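MGS-M5 (Unidentified, PDB 4Q3N) probably catalyses the NAD-dependent interconversion of L-lactate and pyruvate, as a lactate dehydrogenase with a Rossmann-type coenzyme domain. Local coordinates at residues 75-80 with 105-110; 95-100 with 127-132; 114-119 with 134-139; 121-126 with 254-259. One frame throughout, in Å; residues are numbered along the deposited sequence.

Interaction 1 of 4, residues 75-80 with 105-110; sequences VVITAG and KNIMSS
Val75 and Ile107 mark the closest backbone approach of the two segments, their CA atoms standing 8.4 Å apart, a separation bridged by side chains alone. Residues 75-77 are the C-terminal part of strand 74-77, while the other segment lies near the C-terminal end of helix 89-109. Alternation along the strand sorts its side chains: the CB atoms of Val75 and Ile77 point toward the helix, whereas that of Val76 points away. A single methyl group receives both. Ile107 CD1 lies 3.6 Å from Val75 CG1 and 3.9 Å from Ile77 CD1, and no hydrogen bond crosses between the segments. Val75 presents CG1 because that branch stands anti to its backbone N (chi1 176°), and the Val75 and Ile107 side chains run alongside each other with opposed directions. Ile77 reaches the same methyl with the end of its longer branch, crossing Ile107 obliquely. Beyond Ile107 the chain is tied locally: Ile107 O accepts from Ser110 N at 3.1 Å and from Ser110 OG at 2.7 Å, and this hydroxyl is also hydrogen-bonded to Phe112 N. The contact belongs to a beta-alpha-beta unit of the Rossmann fold, made by strand 74-77, helix 89-109 and strand 115-118. Val75 also packs on Val7 and Val9 of strand 5-9, Ile77 on Ile100 and Val103 of the helix, and both Val75 and Ile107 meet Leu116 of strand 115-118.

Interaction 2 of 4, residues 95-100 with 127-132; sequences RNAEII and AYVAWK
Ala97 faces Val129, and Ile100 faces both Val129 and Ala130, where two helices of the Rossmann-type NAD-binding domain pack side by side. The axes of 95-100 and 127-132 run in broadly the same direction, at 38° to each other, and approach to 9.4 Å. The alanines, Ala97 and Ala130, are among the residues at the closest backbone approaches, Ile100 and Ala130 having CA atoms 6.2 Å apart. Along 95-100, after Asn96, whose OD1 is hydrogen-bonded to Val81 N, Ala97 is the first to touch and takes part with both its backbone and its methyl: Val129 CG1 is 3.8 Å from Ala97 O, while Val129 CG2 stands 4.3 Å from Ala97 CB. Toward Ala97, then, CG1 meets the carbonyl oxygen and CG2 the methyl; CG1 also touches Ile100. One turn later Ile100, whose CB points toward the facing helix, completes the interface. With chi1 at -63° its CG1 lies beside the backbone N, and CG2, anti to that N, is the methyl that touches. The interface is wholly apolar in its side chains and buried, with Met312 lying against Ala97 and Tyr314 against Val129, both from the C-terminal end of the chain. Ile100 CG2 is 4.0 Å from Val129 CG1 and makes its shortest approach to Ala130 CB, at 3.8 Å.

Interaction 3 of 4, residues 114-119 with 134-139; sequences GILLVA and SGLHHS
Leu116 and Leu136 adopt the same side-chain shape, CG anti to the carbonyl carbon with chi1 near -60° and a nearly extended second torsion, and from facing backbones this brings their CD1 methyls to 4.0 Å. The two side chains cross at about a right angle, the Leu136 methyl meeting both CD1 and the branch carbon CG of Leu116. Leu116 CD1 also meets Ser134 CB at 3.7 Å, and Leu136 CD1 lies 4.0 Å from Gly114 O. Leu116 thus turns one methyl to the last residue of helix 123-134, Ser134, and to Leu136 of the loop that follows. The serine hydroxyl turns to the backbone instead: Ser134 OG, set between the backbone N and the carbonyl carbon at chi1 74°, accepts from Leu136 N at 3.0 Å with a nearly straight N-H...O angle of 161°. This is an ST turn, and the hydroxyl is also hydrogen-bonded to Trp131 O. Gly135 leaves the helix with positive phi, a turn consistent with Leu136 coming back toward the strand. The contact lies within the Rossmann-type domain, packing strand 115-118 against the end of helix 123-134 and the loop that leads on to strand 141-143. Val141 of that last strand touches Leu116, Ser134 and Leu136, and backbone hydrogen bonds of Leu116 with Arg140 and Ile142 place strand 115-118 beside it.

Interaction 4 of 4, residues 121-126 with 254-259; sequences NPVDVL and PISVLN
In one of the two modelled conformers of Ser256, OG donates a hydrogen bond of 2.6 Å to Asp124 OD1, standing above the carboxylate plane, 37° out of it. The other oxygen, Asp124 OD2, accepts from the backbone N of His176, so with Ser256 in this conformer both ends of the buried carboxylate have a partner, and two attachments should restrict its rotation. Asp124 CB does not point directly at the strand; the carboxylate swings nearer, with CG anti to the carbonyl carbon (chi1 -58°). Ser256 aims its CB toward the helix, and the closest pair of CA atoms, Asp124 and Ser256, is 5.8 Å apart. In the two-domain architecture of lactate/malate dehydrogenases this contact joins the start of helix 123-134, in the NAD-binding part, to strand 251-258 of the C-terminal alpha/beta part. Without the carboxylate, as with an alanine here, the His176 amide and, in this conformer, the Ser256 hydroxyl would probably lose their acceptor, and with it the side-chain link between the helix start and the strand. Val123 flanks the bond: its two methyls, CG1 and CG2, each lie 4.1 Å from Ser256 OG in the same conformer. The backbone of Ser256 is also hydrogen-bonded to Gly143.

How the interactions relate
All four contacts are buried, but they differ in chemistry. Interactions 1, 2 and 3 lie in the NAD-binding domain and rest on apolar packing, whereas interaction 4 reaches the C-terminal domain and is carried by a side-chain hydrogen bond. Helix 89-109 serves interactions 1 and 2, which meet where Ile77 CG2 lies 3.7 Å from Ile100 CD1. Interactions 1 and 3 share one sheet, since strands 74-77 and 115-118 are neighbours. Helix 123-134 carries interactions 2 and 4, its last residue reaching interaction 3. Leu126 packs on Ile100, Leu258 on Trp131 and His138, tying interaction 4 to interactions 2 and 3.

Interaction 1 of 4, residues 75-80 with 105-110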
loop_
_atom_site.group_PDB
_atom_site.type_symbol
_atom_site.label_atom_id
_atom_site.label_comp_id
_atom_site.label_asym_id
_atom_site.label_seq_id
_atom_site.Cartn_x
_atom_site.Cartn_y
_atom_site.Cartn_z
ATOM N N VAL A 75 21.911 9.790 -1.468
ATOM C CA VAL A 75 21.740 11.202 -1.872
ATOM C C VAL A 75 21.420 11.181 -3.342
ATOM O O VAL A 75 22.152 10.543 -4.129
ATOM C CB VAL A 75 23.010 12.052 -1.604
ATOM C CG1 VAL A 75 22.793 13.482 -2.132
ATOM C CG2 VAL A 75 23.370 12.039 -0.084
ATOM N N VAL A 76 20.342 11.865 -3.707
ATOM C CA VAL A 76 19.908 11.921 -5.093
ATOM C C VAL A 76 20.224 13.297 -5.647
ATOM O O VAL A 76 19.719 14.300 -5.144
ATOM C CB VAL A 76 18.415 11.643 -5.226
ATOM C CG1 VAL A 76 17.958 11.625 -6.738
ATOM C CG2 VAL A 76 18.076 10.238 -4.514
ATOM N N ILE A 77 21.069 13.348 -6.664
ATOM C CA ILE A 77 21.507 14.643 -7.205
ATOM C C ILE A 77 20.742 14.993 -8.482
ATOM O O ILE A 77 20.773 14.247 -9.462
ATOM C CB ILE A 77 23.018 14.643 -7.513
ATOM C CG1 ILE A 77 23.807 14.238 -6.246
ATOM C CG2 ILE A 77 23.450 16.022 -8.123
ATOM C CD1 ILE A 77 25.281 13.926 -6.515
ATOM N N THR A 78 20.056 16.124 -8.453
ATOM C CA THR A 78 19.269 16.591 -9.622
ATOM C C THR A 78 19.778 17.979 -10.090
ATOM O O THR A 78 19.289 18.523 -11.053
ATOM C CB THR A 78 17.759 16.678 -9.286
ATOM O OG1 THR A 78 17.507 17.902 -8.566
ATOM C CG2 THR A 78 17.298 15.459 -8.446
ATOM N N ALA A 79 20.777 18.532 -9.403
ATOM C CA ALA A 79 21.296 19.870 -9.714
ATOM C C ALA A 79 21.944 19.973 -11.068
ATOM O O ALA A 79 22.559 19.014 -11.551
ATOM C CB ALA A 79 22.319 20.291 -8.656
ATOM N N GLY A 80 21.903 21.176 -11.641
ATOM C CA GLY A 80 22.576 21.428 -12.899
ATOM C C GLY A 80 22.058 22.703 -13.545
ATOM O O GLY A 80 21.236 23.426 -12.956
ATOM N N LYS A 105 31.752 17.013 -3.698
ATOM C CA LYS A 105 32.737 17.374 -2.671
ATOM C C LYS A 105 32.052 17.820 -1.383
ATOM O O LYS A 105 32.472 17.459 -0.293
ATOM C CB LYS A 105 33.663 18.506 -3.154
ATOM C CG LYS A 105 34.565 18.124 -4.340
ATOM C CD LYS A 105 35.158 16.701 -4.275
ATOM C CE LYS A 105 36.447 16.612 -5.094
ATOM N NZ LYS A 105 36.934 15.231 -5.336
ATOM N N ASN A 106 31.018 18.646 -1.512
ATOM C CA ASN A 106 30.259 19.094 -0.344
ATOM C C ASN A 106 29.573 17.909 0.364
ATOM O O ASN A 106 29.529 17.854 1.619
ATOM C CB ASN A 106 29.219 20.145 -0.765
ATOM C CG ASN A 106 29.882 21.515 -1.041
ATOM O OD1 ASN A 106 30.840 21.834 -0.391
ATOM N ND2 ASN A 106 29.398 22.273 -2.002
ATOM N N ILE A 107 29.031 16.971 -0.415
ATOM C CA ILE A 107 28.417 15.774 0.200
ATOM C C ILE A 107 29.473 14.982 0.968
ATOM O O ILE A 107 29.258 14.593 2.127
ATOM C CB ILE A 107 27.770 14.847 -0.847
ATOM C CG1 ILE A 107 26.556 15.510 -1.523
ATOM C CG2 ILE A 107 27.319 13.482 -0.180
ATOM C CD1 ILE A 107 26.136 14.762 -2.767
ATOM N N MET A 108 30.639 14.762 0.337
ATOM C CA MET A 108 31.653 13.924 0.978
ATOM C C MET A 108 32.229 14.586 2.218
ATOM O O MET A 108 32.591 13.876 3.153
ATOM C CB MET A 108 32.780 13.549 0.004
ATOM C CG MET A 108 32.267 12.816 -1.254
ATOM S SD MET A 108 31.180 11.383 -0.899
ATOM C CE MET A 108 32.378 10.352 -0.055
ATOM N N SER A 109 32.300 15.923 2.244
ATOM C CA SER A 109 32.793 16.683 3.402
ATOM C C SER A 109 31.980 16.386 4.659
ATOM O O SER A 109 32.464 16.545 5.775
ATOM C CB SER A 109 32.759 18.207 3.128
ATOM O OG SER A 109 31.425 18.726 3.128
ATOM N N SER A 110 30.716 15.988 4.475
ATOM C CA SER A 110 29.861 15.790 5.629
ATOM C C SER A 110 30.225 14.520 6.418
ATOM O O SER A 110 29.772 14.348 7.540
ATOM C CB SER A 110 28.392 15.694 5.197
ATOM O OG SER A 110 28.155 14.467 4.544
#

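Interaction 2 of 4, residues 95-100 with 127-132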
loop_
_atom_site.group_PDB
_atom_site.type_symbol
_atom_site.label_atom_id
_atom_site.label_comp_id
_atom_site.label_asym_id
_atom_site.label_seq_id
_atom_site.Cartn_x
_atom_site.Cartn_y
_atom_site.Cartn_z
ATOM N N ARG A 95 30.285 22.979 -17.639
ATOM C CA ARG A 95 29.654 23.695 -16.530
ATOM C C ARG A 95 28.868 22.708 -15.644
ATOM O O ARG A 95 28.937 22.804 -14.425
ATOM C CB ARG A 95 28.719 24.794 -17.011
ATOM C CG ARG A 95 29.347 26.107 -17.264
ATOM C CD ARG A 95 28.371 26.978 -18.031
ATOM N NE ARG A 95 27.262 27.417 -17.197
ATOM C CZ ARG A 95 25.992 27.441 -17.569
ATOM N NH1 ARG A 95 25.632 27.032 -18.773
ATOM N NH2 ARG A 95 25.079 27.893 -16.726
ATOM N N ASN A 96 28.126 21.777 -16.240
ATOM C CA ASN A 96 27.432 20.762 -15.422
ATOM C C ASN A 96 28.386 19.818 -14.671
ATOM O O ASN A 96 28.153 19.472 -13.512
ATOM C CB ASN A 96 26.451 19.942 -16.278
ATOM C CG ASN A 96 25.159 20.702 -16.557
ATOM O OD1 ASN A 96 24.384 20.994 -15.642
ATOM N ND2 ASN A 96 24.932 21.044 -17.818
ATOM N N ALA A 97 29.467 19.399 -15.311
ATOM C CA ALA A 97 30.455 18.612 -14.584
ATOM C C ALA A 97 31.008 19.352 -13.350
ATOM O O ALA A 97 31.241 18.737 -12.315
ATOM C CB ALA A 97 31.570 18.241 -15.501
ATOM N N GLU A 98 31.231 20.671 -13.457
ATOM C CA GLU A 98 31.754 21.421 -12.318
ATOM C C GLU A 98 30.711 21.540 -11.210
ATOM O O GLU A 98 31.047 21.508 -10.019
ATOM C CB GLU A 98 32.250 22.822 -12.744
ATOM C CG GLU A 98 33.643 22.772 -13.311
ATOM C CD GLU A 98 34.682 22.391 -12.274
ATOM O OE1 GLU A 98 34.523 22.802 -11.107
ATOM O OE2 GLU A 98 35.652 21.674 -12.623
ATOM N N ILE A 99 29.441 21.630 -11.595
ATOM C CA ILE A 99 28.398 21.658 -10.584
ATOM C C ILE A 99 28.367 20.327 -9.806
ATOM O O ILE A 99 28.349 20.320 -8.578
ATOM C CB ILE A 99 27.037 21.964 -11.216
ATOM C CG1 ILE A 99 26.998 23.459 -11.598
ATOM C CG2 ILE A 99 25.883 21.620 -10.245
ATOM C CD1 ILE A 99 25.801 23.756 -12.436
ATOM N N ILE A 100 28.370 19.214 -10.532
ATOM C CA ILE A 100 28.354 17.883 -9.915
ATOM C C ILE A 100 29.572 17.717 -9.006
ATOM O O ILE A 100 29.462 17.256 -7.878
ATOM C CB ILE A 100 28.328 16.790 -11.003
ATOM C CG1 ILE A 100 27.030 16.908 -11.811
ATOM C CG2 ILE A 100 28.468 15.418 -10.429
ATOM C CD1 ILE A 100 25.749 16.642 -10.988
ATOM N N ALA A 127 27.147 10.823 -13.936
ATOM C CA ALA A 127 27.346 9.722 -12.982
ATOM C C ALA A 127 28.816 9.318 -12.912
ATOM O O ALA A 127 29.379 9.053 -11.813
ATOM C CB ALA A 127 26.447 8.494 -13.360
ATOM N N TYR A 128 29.475 9.290 -14.053
ATOM C CA TYR A 128 30.910 8.997 -14.063
ATOM C C TYR A 128 31.656 10.098 -13.290
ATOM O O TYR A 128 32.594 9.833 -12.504
ATOM C CB TYR A 128 31.433 8.894 -15.518
ATOM C CG TYR A 128 32.884 8.462 -15.655
ATOM C CD1 TYR A 128 33.912 9.387 -15.579
ATOM C CD2 TYR A 128 33.213 7.127 -15.872
ATOM C CE1 TYR A 128 35.245 9.001 -15.693
ATOM C CE2 TYR A 128 34.525 6.730 -16.003
ATOM C CZ TYR A 128 35.540 7.674 -15.908
ATOM O OH TYR A 128 36.843 7.278 -16.038
ATOM N N VAL A 129 31.269 11.344 -13.553
ATOM C CA VAL A 129 31.920 12.468 -12.887
ATOM C C VAL A 129 31.727 12.341 -11.381
ATOM O O VAL A 129 32.679 12.454 -10.615
ATOM C CB VAL A 129 31.394 13.813 -13.389
ATOM C CG1 VAL A 129 31.883 14.982 -12.474
ATOM C CG2 VAL A 129 31.897 14.026 -14.854
ATOM N N ALA A 130 30.494 12.086 -10.962
ATOM C CA ALA A 130 30.204 11.955 -9.540
ATOM C C ALA A 130 31.010 10.792 -8.959
ATOM O O ALA A 130 31.549 10.882 -7.855
ATOM C CB ALA A 130 28.702 11.744 -9.315
ATOM N N TRP A 131 31.126 9.715 -9.722
ATOM C CA TRP A 131 31.880 8.564 -9.231
ATOM C C TRP A 131 33.339 8.961 -8.953
ATOM O O TRP A 131 33.868 8.761 -7.840
ATOM C CB TRP A 131 31.801 7.381 -10.219
ATOM C CG TRP A 131 32.837 6.326 -9.909
ATOM C CD1 TRP A 131 33.041 5.708 -8.695
ATOM C CD2 TRP A 131 33.817 5.780 -10.804
ATOM N NE1 TRP A 131 34.084 4.816 -8.791
ATOM C CE2 TRP A 131 34.593 4.853 -10.063
ATOM C CE3 TRP A 131 34.120 5.979 -12.157
ATOM C CZ2 TRP A 131 35.663 4.140 -10.629
ATOM C CZ3 TRP A 131 35.165 5.273 -12.716
ATOM C CH2 TRP A 131 35.934 4.358 -11.951
ATOM N N LYS A 132 33.982 9.562 -9.953
ATOM C CA LYS A 132 35.372 9.974 -9.824
ATOM C C LYS A 132 35.574 10.996 -8.717
ATOM O O LYS A 132 36.534 10.926 -7.991
ATOM C CB LYS A 132 35.889 10.543 -11.152
ATOM C CG LYS A 132 35.940 9.512 -12.253
ATOM C CD LYS A 132 36.732 8.307 -11.776
ATOM C CE LYS A 132 38.101 8.261 -12.395
ATOM N NZ LYS A 132 38.030 7.624 -13.733
#

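Interaction 3 of 4, residues 114-119 with 134-139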
loop_
_atom_site.group_PDB
_atom_site.type_symbol
_atom_site.label_atom_id
_atom_site.label_comp_id
_atom_site.label_asym_id
_atom_site.label_seq_id
_atom_site.Cartn_x
_atom_site.Cartn_y
_atom_site.Cartn_z
ATOM N N GLY A 114 27.103 6.801 2.073
ATOM C CA GLY A 114 25.995 6.016 1.568
ATOM C C GLY A 114 26.141 5.866 0.061
ATOM O O GLY A 114 27.248 5.843 -0.487
ATOM N N ILE A 115 25.012 5.783 -0.616
ATOM C CA ILE A 115 24.970 5.612 -2.055
ATOM C C ILE A 115 24.624 6.931 -2.765
ATOM O O ILE A 115 23.783 7.690 -2.265
ATOM C CB ILE A 115 23.908 4.523 -2.379
ATOM C CG1 ILE A 115 24.409 3.169 -1.799
ATOM C CG2 ILE A 115 23.552 4.439 -3.870
ATOM C CD1 ILE A 115 23.249 2.166 -1.779
ATOM N N LEU A 116 25.253 7.203 -3.911
ATOM C CA LEU A 116 24.895 8.377 -4.750
ATOM C C LEU A 116 24.104 7.932 -5.942
ATOM O O LEU A 116 24.500 6.985 -6.650
ATOM C CB LEU A 116 26.158 9.137 -5.268
ATOM C CG LEU A 116 27.074 9.761 -4.218
ATOM C CD1 LEU A 116 28.333 10.370 -4.874
ATOM C CD2 LEU A 116 26.330 10.842 -3.394
ATOM N N LEU A 117 23.009 8.630 -6.178
ATOM C CA LEU A 117 22.153 8.422 -7.352
ATOM C C LEU A 117 22.040 9.718 -8.150
ATOM O O LEU A 117 21.465 10.694 -7.659
ATOM C CB LEU A 117 20.754 7.978 -6.922
ATOM C CG LEU A 117 19.655 7.892 -7.981
ATOM C CD1 LEU A 117 20.130 7.071 -9.189
ATOM C CD2 LEU A 117 18.345 7.240 -7.367
ATOM N N VAL A 118 22.587 9.745 -9.362
ATOM C CA VAL A 118 22.622 10.996 -10.140
ATOM C C VAL A 118 21.450 10.984 -11.119
ATOM O O VAL A 118 21.267 10.000 -11.827
ATOM C CB VAL A 118 23.968 11.126 -10.894
ATOM C CG1 VAL A 118 23.957 12.387 -11.789
ATOM C CG2 VAL A 118 25.100 11.212 -9.895
ATOM N N ALA A 119 20.614 12.024 -11.126
ATOM C CA ALA A 119 19.535 12.085 -12.121
ATOM C C ALA A 119 19.761 13.259 -13.096
ATOM O O ALA A 119 19.112 13.336 -14.127
ATOM C CB ALA A 119 18.151 12.235 -11.453
ATOM N N SER A 134 33.817 11.499 -6.093
ATOM C CA SER A 134 33.374 11.075 -4.779
ATOM C C SER A 134 34.427 10.258 -4.059
ATOM O O SER A 134 34.464 10.273 -2.828
ATOM C CB SER A 134 32.072 10.261 -4.868
ATOM O OG SER A 134 32.343 8.964 -5.383
ATOM N N GLY A 135 35.267 9.529 -4.793
ATOM C CA GLY A 135 36.239 8.659 -4.129
ATOM C C GLY A 135 35.590 7.343 -3.698
ATOM O O GLY A 135 36.236 6.480 -3.110
ATOM N N LEU A 136 34.304 7.183 -3.984
ATOM C CA LEU A 136 33.565 5.986 -3.534
ATOM C C LEU A 136 33.729 4.851 -4.508
ATOM O O LEU A 136 34.075 5.064 -5.656
ATOM C CB LEU A 136 32.058 6.296 -3.389
ATOM C CG LEU A 136 31.652 7.334 -2.343
ATOM C CD1 LEU A 136 30.162 7.687 -2.461
ATOM C CD2 LEU A 136 31.984 6.753 -0.960
ATOM N N HIS A 137 33.422 3.638 -4.071
ATOM C CA HIS A 137 33.467 2.511 -4.977
ATOM C C HIS A 137 32.346 2.624 -6.029
ATOM O O HIS A 137 31.259 3.118 -5.759
ATOM C CB HIS A 137 33.343 1.199 -4.194
ATOM C CG HIS A 137 33.555 -0.012 -5.028
ATOM N ND1 HIS A 137 32.509 -0.737 -5.565
ATOM C CD2 HIS A 137 34.693 -0.636 -5.422
ATOM C CE1 HIS A 137 32.995 -1.767 -6.239
ATOM N NE2 HIS A 137 34.317 -1.720 -6.179
ATOM N N HIS A 138 32.586 2.157 -7.237
ATOM C CA HIS A 138 31.588 2.404 -8.274
ATOM C C HIS A 138 30.292 1.650 -7.980
ATOM O O HIS A 138 29.262 2.019 -8.522
ATOM C CB HIS A 138 32.126 2.023 -9.659
ATOM C CG HIS A 138 32.741 0.664 -9.715
ATOM N ND1 HIS A 138 32.017 -0.465 -10.047
ATOM C CD2 HIS A 138 34.007 0.248 -9.470
ATOM C CE1 HIS A 138 32.817 -1.517 -10.013
ATOM N NE2 HIS A 138 34.028 -1.112 -9.663
ATOM N N SER A 139 30.306 0.628 -7.112
ATOM C CA SER A 139 29.007 -0.050 -6.835
ATOM C C SER A 139 28.056 0.841 -5.989
ATOM O O SER A 139 26.888 0.494 -5.772
ATOM C CB SER A 139 29.229 -1.383 -6.102
ATOM O OG SER A 139 29.902 -1.157 -4.873
#

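Interaction 4 of 4, residues 121-126 with 254-259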
loop_
_atom_site.group_PDB
_atom_site.type_symbol
_atom_site.label_atom_id
_atom_site.label_comp_id
_atom_site.label_asym_id
_atom_site.label_seq_id
_atom_site.Cartn_x
_atom_site.Cartn_y
_atom_site.Cartn_z
ATOM N N ASN A 121 21.051 15.609 -16.040
ATOM C CA ASN A 121 21.469 15.275 -17.397
ATOM C C ASN A 121 22.661 16.079 -17.837
ATOM O O ASN A 121 22.750 17.234 -17.483
ATOM C CB ASN A 121 20.327 15.504 -18.390
ATOM C CG ASN A 121 19.274 14.411 -18.297
ATOM O OD1 ASN A 121 18.077 14.687 -18.228
ATOM N ND2 ASN A 121 19.728 13.165 -18.268
ATOM N N PRO A 122 23.561 15.477 -18.655
ATOM C CA PRO A 122 23.466 14.106 -19.207
ATOM C C PRO A 122 23.909 13.074 -18.170
ATOM O O PRO A 122 25.040 13.100 -17.662
ATOM C CB PRO A 122 24.413 14.148 -20.432
ATOM C CG PRO A 122 25.368 15.215 -20.114
ATOM C CD PRO A 122 24.667 16.242 -19.274
ATOM N N VAL A 123 22.990 12.202 -17.822
ATOM C CA VAL A 123 23.121 11.431 -16.613
ATOM C C VAL A 123 24.300 10.430 -16.668
ATOM O O VAL A 123 24.964 10.203 -15.669
ATOM C CB VAL A 123 21.777 10.703 -16.304
ATOM C CG1 VAL A 123 21.403 9.712 -17.442
ATOM C CG2 VAL A 123 21.848 9.953 -14.939
ATOM N N ASP A 124 24.587 9.852 -17.831
ATOM C CA ASP A 124 25.663 8.854 -17.878
ATOM C C ASP A 124 26.998 9.522 -17.642
ATOM O O ASP A 124 27.814 9.015 -16.882
ATOM C CB ASP A 124 25.663 8.091 -19.209
ATOM C CG ASP A 124 24.327 7.390 -19.456
ATOM O OD1 ASP A 124 23.961 6.514 -18.641
ATOM O OD2 ASP A 124 23.621 7.763 -20.421
ATOM N N VAL A 125 27.229 10.685 -18.258
ATOM C CA VAL A 125 28.534 11.317 -18.082
ATOM C C VAL A 125 28.623 11.868 -16.659
ATOM O O VAL A 125 29.652 11.708 -16.013
ATOM C CB VAL A 125 28.829 12.434 -19.136
ATOM C CG1 VAL A 125 28.506 11.961 -20.568
ATOM C CG2 VAL A 125 28.121 13.714 -18.803
ATOM N N LEU A 126 27.533 12.419 -16.131
ATOM C CA LEU A 126 27.578 13.052 -14.819
ATOM C C LEU A 126 27.674 12.018 -13.698
ATOM O O LEU A 126 28.284 12.286 -12.659
ATOM C CB LEU A 126 26.359 13.975 -14.624
ATOM C CG LEU A 126 26.399 15.220 -15.537
ATOM C CD1 LEU A 126 25.187 16.088 -15.262
ATOM C CD2 LEU A 126 27.741 16.035 -15.433
ATOM N N PRO A 254 17.444 -1.329 -15.229
ATOM C CA PRO A 254 18.445 -0.738 -16.112
ATOM C C PRO A 254 18.768 0.632 -15.562
ATOM O O PRO A 254 17.858 1.441 -15.364
ATOM C CB PRO A 254 17.749 -0.688 -17.466
ATOM C CG PRO A 254 16.252 -0.596 -17.127
ATOM C CD PRO A 254 16.093 -1.361 -15.817
ATOM N N ILE A 255 20.042 0.852 -15.233
ATOM C CA ILE A 255 20.500 2.118 -14.649
ATOM C C ILE A 255 21.863 2.411 -15.209
ATOM O O ILE A 255 22.461 1.534 -15.842
ATOM C CB ILE A 255 20.593 2.039 -13.108
ATOM C CG1 ILE A 255 21.276 0.730 -12.682
ATOM C CG2 ILE A 255 19.203 1.988 -12.504
ATOM C CD1 ILE A 255 21.796 0.761 -11.249
ATOM N N SER A 256 22.351 3.639 -14.997
ATOM C CA SER A 256 23.717 4.005 -15.334
ATOM C C SER A 256 24.703 3.353 -14.376
ATOM O O SER A 256 24.675 3.639 -13.183
ATOM C CB SER A 256 23.927 5.529 -15.297
ATOM O OG SER A 256 23.099 6.225 -16.208
ATOM N N VAL A 257 25.594 2.514 -14.906
ATOM C CA VAL A 257 26.603 1.826 -14.078
ATOM C C VAL A 257 27.900 1.777 -14.828
ATOM O O VAL A 257 27.923 1.901 -16.074
ATOM C CB VAL A 257 26.186 0.373 -13.732
ATOM C CG1 VAL A 257 25.106 0.382 -12.679
ATOM C CG2 VAL A 257 25.714 -0.367 -15.008
ATOM N N LEU A 258 28.986 1.573 -14.091
ATOM C CA LEU A 258 30.300 1.524 -14.708
ATOM C C LEU A 258 30.450 0.177 -15.411
ATOM O O LEU A 258 30.462 -0.872 -14.735
ATOM C CB LEU A 258 31.402 1.699 -13.670
ATOM C CG LEU A 258 32.830 1.730 -14.246
ATOM C CD1 LEU A 258 33.088 3.083 -15.042
ATOM C CD2 LEU A 258 33.909 1.521 -13.162
ATOM N N ASN A 259 30.590 0.182 -16.736
ATOM C CA ASN A 259 30.703 -1.099 -17.462
ATOM C C ASN A 259 31.828 -1.964 -16.902
ATOM O O ASN A 259 31.594 -3.093 -16.451
ATOM C CB ASN A 259 30.945 -0.902 -18.956
ATOM C CG ASN A 259 31.093 -2.257 -19.688
ATOM O OD1 ASN A 259 30.287 -3.154 -19.486
ATOM N ND2 ASN A 259 32.143 -2.412 -20.486
#